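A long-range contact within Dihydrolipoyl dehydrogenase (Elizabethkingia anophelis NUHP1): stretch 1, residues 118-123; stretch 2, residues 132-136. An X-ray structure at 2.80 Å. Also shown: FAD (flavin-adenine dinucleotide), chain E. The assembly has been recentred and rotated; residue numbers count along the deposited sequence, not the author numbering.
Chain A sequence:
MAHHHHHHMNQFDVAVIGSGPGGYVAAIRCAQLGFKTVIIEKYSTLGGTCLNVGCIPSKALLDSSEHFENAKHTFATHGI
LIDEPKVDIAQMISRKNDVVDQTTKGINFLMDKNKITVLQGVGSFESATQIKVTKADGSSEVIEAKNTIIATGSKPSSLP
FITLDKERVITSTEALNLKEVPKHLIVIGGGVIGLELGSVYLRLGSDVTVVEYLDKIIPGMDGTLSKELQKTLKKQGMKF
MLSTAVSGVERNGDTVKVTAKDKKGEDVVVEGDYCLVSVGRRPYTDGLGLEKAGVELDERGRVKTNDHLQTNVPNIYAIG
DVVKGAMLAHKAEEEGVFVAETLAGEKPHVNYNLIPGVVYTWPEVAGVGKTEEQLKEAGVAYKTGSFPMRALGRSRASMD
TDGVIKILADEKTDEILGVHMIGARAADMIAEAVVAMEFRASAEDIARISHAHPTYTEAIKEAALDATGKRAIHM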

# COMPACT_ATOMS: atom_id res chain seq x y z
N VAL A 118 -26.28 -22.05 -10.71
CA VAL A 118 -26.59 -20.63 -10.84
C VAL A 118 -27.92 -20.52 -11.56
O VAL A 118 -28.07 -21.00 -12.69
CB VAL A 118 -25.48 -19.87 -11.58
CG1 VAL A 118 -25.87 -18.41 -11.74
CG2 VAL A 118 -24.18 -19.99 -10.82
N LEU A 119 -28.88 -19.87 -10.91
CA LEU A 119 -30.20 -19.64 -11.47
C LEU A 119 -30.39 -18.15 -11.63
O LEU A 119 -30.12 -17.38 -10.70
CB LEU A 119 -31.30 -20.22 -10.57
CG LEU A 119 -31.31 -21.73 -10.35
CD1 LEU A 119 -32.45 -22.13 -9.44
CD2 LEU A 119 -31.43 -22.44 -11.68
N GLN A 120 -30.85 -17.74 -12.81
CA GLN A 120 -31.17 -16.34 -13.08
C GLN A 120 -32.65 -16.12 -12.83
O GLN A 120 -33.49 -16.83 -13.38
CB GLN A 120 -30.83 -15.96 -14.51
CG GLN A 120 -31.44 -14.63 -14.92
CD GLN A 120 -30.84 -14.06 -16.20
OE1 GLN A 120 -29.90 -14.62 -16.76
NE2 GLN A 120 -31.39 -12.94 -16.66
N GLY A 121 -32.96 -15.15 -12.00
CA GLY A 121 -34.35 -14.82 -11.72
C GLY A 121 -34.51 -14.23 -10.34
O GLY A 121 -33.56 -14.12 -9.56
N VAL A 122 -35.74 -13.81 -10.07
CA VAL A 122 -36.11 -13.26 -8.77
C VAL A 122 -36.50 -14.41 -7.85
O VAL A 122 -37.36 -15.23 -8.19
CB VAL A 122 -37.25 -12.25 -8.91
CG1 VAL A 122 -37.81 -11.87 -7.54
CG2 VAL A 122 -36.76 -11.01 -9.63
N GLY A 123 -35.83 -14.49 -6.70
CA GLY A 123 -36.16 -15.48 -5.70
C GLY A 123 -37.12 -14.95 -4.66
O GLY A 123 -36.84 -13.93 -4.03
N LYS A 132 -39.54 -19.68 -4.90
CA LYS A 132 -39.94 -19.53 -6.30
C LYS A 132 -38.92 -18.67 -7.02
O LYS A 132 -38.51 -17.62 -6.51
CB LYS A 132 -41.33 -18.89 -6.40
CG LYS A 132 -41.82 -18.70 -7.84
CD LYS A 132 -42.83 -17.57 -7.96
CE LYS A 132 -44.25 -18.00 -7.60
NZ LYS A 132 -45.18 -16.83 -7.50
N VAL A 133 -38.51 -19.11 -8.21
CA VAL A 133 -37.54 -18.40 -9.03
C VAL A 133 -38.23 -18.00 -10.32
O VAL A 133 -38.51 -18.85 -11.18
CB VAL A 133 -36.29 -19.26 -9.32
CG1 VAL A 133 -35.28 -18.46 -10.14
CG2 VAL A 133 -35.67 -19.76 -8.02
N THR A 134 -38.50 -16.71 -10.47
CA THR A 134 -39.21 -16.18 -11.63
C THR A 134 -38.22 -15.61 -12.63
O THR A 134 -37.47 -14.68 -12.31
CB THR A 134 -40.23 -15.12 -11.22
OG1 THR A 134 -41.02 -15.62 -10.14
CG2 THR A 134 -41.13 -14.78 -12.38
N LYS A 135 -38.22 -16.15 -13.85
CA LYS A 135 -37.34 -15.68 -14.91
C LYS A 135 -37.89 -14.39 -15.52
O LYS A 135 -38.98 -13.92 -15.17
CB LYS A 135 -37.18 -16.76 -15.98
CG LYS A 135 -36.39 -17.98 -15.55
CD LYS A 135 -36.42 -19.06 -16.62
CE LYS A 135 -35.55 -20.25 -16.26
NZ LYS A 135 -35.74 -21.37 -17.23
N ALA A 136 -37.15 -13.84 -16.48
CA ALA A 136 -37.53 -12.57 -17.10
C ALA A 136 -38.84 -12.69 -17.86
O ALA A 136 -39.67 -11.77 -17.81
CB ALA A 136 -36.41 -12.08 -18.02
PA FAD E . -25.39 -6.55 -2.97
O1A FAD E . -24.03 -6.35 -3.52
O2A FAD E . -26.02 -5.17 -2.69
O5B FAD E . -26.30 -7.24 -4.08
C5B FAD E . -27.18 -8.29 -3.66
C4B FAD E . -27.78 -8.91 -4.90
O4B FAD E . -29.05 -9.50 -4.58
C3B FAD E . -28.02 -7.97 -6.08
O3B FAD E . -27.21 -8.37 -7.17
C2B FAD E . -29.51 -8.17 -6.43
O2B FAD E . -29.75 -8.20 -7.83
C1B FAD E . -29.81 -9.51 -5.76
N9A FAD E . -31.20 -9.71 -5.38
C8A FAD E . -31.96 -8.90 -4.56
N7A FAD E . -33.17 -9.35 -4.34
C5A FAD E . -33.22 -10.54 -5.06
C6A FAD E . -34.23 -11.50 -5.23
N6A FAD E . -35.42 -11.45 -4.63
N1A FAD E . -33.95 -12.56 -6.03
C2A FAD E . -32.75 -12.64 -6.61
N3A FAD E . -31.72 -11.80 -6.51
C4A FAD E . -32.02 -10.76 -5.72
N1 FAD E . -18.27 -1.13 -0.43
C2 FAD E . -16.97 -1.33 -0.08
O2 FAD E . -16.66 -2.13 0.79
N3 FAD E . -15.97 -0.63 -0.74
C4 FAD E . -16.16 0.30 -1.75
O4 FAD E . -15.19 0.86 -2.27
C4X FAD E . -17.53 0.50 -2.11
N5 FAD E . -17.80 1.32 -3.08
C5X FAD E . -19.13 1.46 -3.46
C6 FAD E . -19.43 2.30 -4.53
C7 FAD E . -20.74 2.42 -5.00
C7M FAD E . -21.02 3.32 -6.17
C8 FAD E . -21.77 1.70 -4.37
C8M FAD E . -23.18 1.76 -4.89
C9 FAD E . -21.47 0.88 -3.28
C9A FAD E . -20.17 0.75 -2.83
N10 FAD E . -19.83 -0.11 -1.77
C10 FAD E . -18.53 -0.27 -1.39
C1' FAD E . -20.87 -0.89 -1.08
C2' FAD E . -20.95 -2.32 -1.59
O2' FAD E . -21.49 -2.36 -2.92
C3' FAD E . -21.79 -3.20 -0.66
O3' FAD E . -21.43 -2.94 0.69
C4' FAD E . -21.62 -4.69 -0.95
O4' FAD E . -21.88 -4.91 -2.34
C5' FAD E . -22.50 -5.57 -0.09
O5' FAD E . -23.15 -6.47 -1.00
P FAD E . -24.14 -7.69 -0.57
O1P FAD E . -23.62 -9.06 -0.86
O2P FAD E . -24.67 -7.58 0.84
O3P FAD E . -25.33 -7.32 -1.57
O HOH W 1 -39.96 -15.41 -7.58

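Val133, Val122 and Gln120 have the most surface covered in this contact, 67, 46 and 41 Å² respectively, and each is engaged in a different way. The two stretches together bury 323 Å².

Val122 supplies the backbone anchor. It pairs with Thr134 as an antiparallel hydrogen-bonded pair, with 5.1 Å between Val122 CA and Thr134 CA. Two hydrogen bonds close the ring: Val122 N donates to Thr134 O at 3.0 Å with an N-H...O angle of 158°, and Thr134 N donates to Val122 O at 2.9 Å with an angle of 165°. Short distances and angles of 158° and 165° in both directions fit an antiparallel hydrogen-bonded pair. The side chains of Val122 and Thr134 lie on the same face of the sheet. Val122 O has further company: water 1 donates to it at 2.7 Å and is also hydrogen-bonded to Thr134 OG1 at 2.8 Å, so the water links the backbone of one strand to the side chain of the other. Val122 O also lies 3.1 Å from Lys132 O, but two carbonyl acceptors cannot bond to each other.

Val133 sits one step along, in the non-hydrogen-bonded pair with Gly123, where Val133 CA and Gly123 CA are 4.6 Å apart. CA-H...O contacts occur here instead: Val133 CA to Val122 O at 3.3 Å, with 147° at the hydrogen, and Gly123 CA to Lys132 O at 3.3 Å, with 149°. The Val133 side chain, in the t rotamer, occupies the face opposite Val122 and Thr134. Its CG2 meets Leu119 CD1 at 4.2 Å, an apolar contact, while its CG1 is 4.1 Å from Gly121 CA.

That approach depends on Gly121 having no side chain. An ideal CB there would fall 2.7 Å from Thr134 O and 3.0 Å from Val133 CG1, both clashes; the backbone angles, phi 152° and psi 175°, independently call for glycine.

The contacts of Gln120 within 4.5 Å are made by its carbonyl, not its side chain: Gln120 O is 4.0 Å from Val133 CG1 and 3.8 Å from Lys135 CG. Its CA-to-CB bond points sideways, and the nearest approach of its side chain is Gln120 NE2 to Ala136 CB, 5.3 Å.

The paired backbone also presents Gly123 to FAD. Gly123 N donates to FAD N1A at 2.8 Å and 171°, and FAD N6A donates to Gly123 O at 2.9 Å and 145°, so one residue reads both polar positions on that adenine edge.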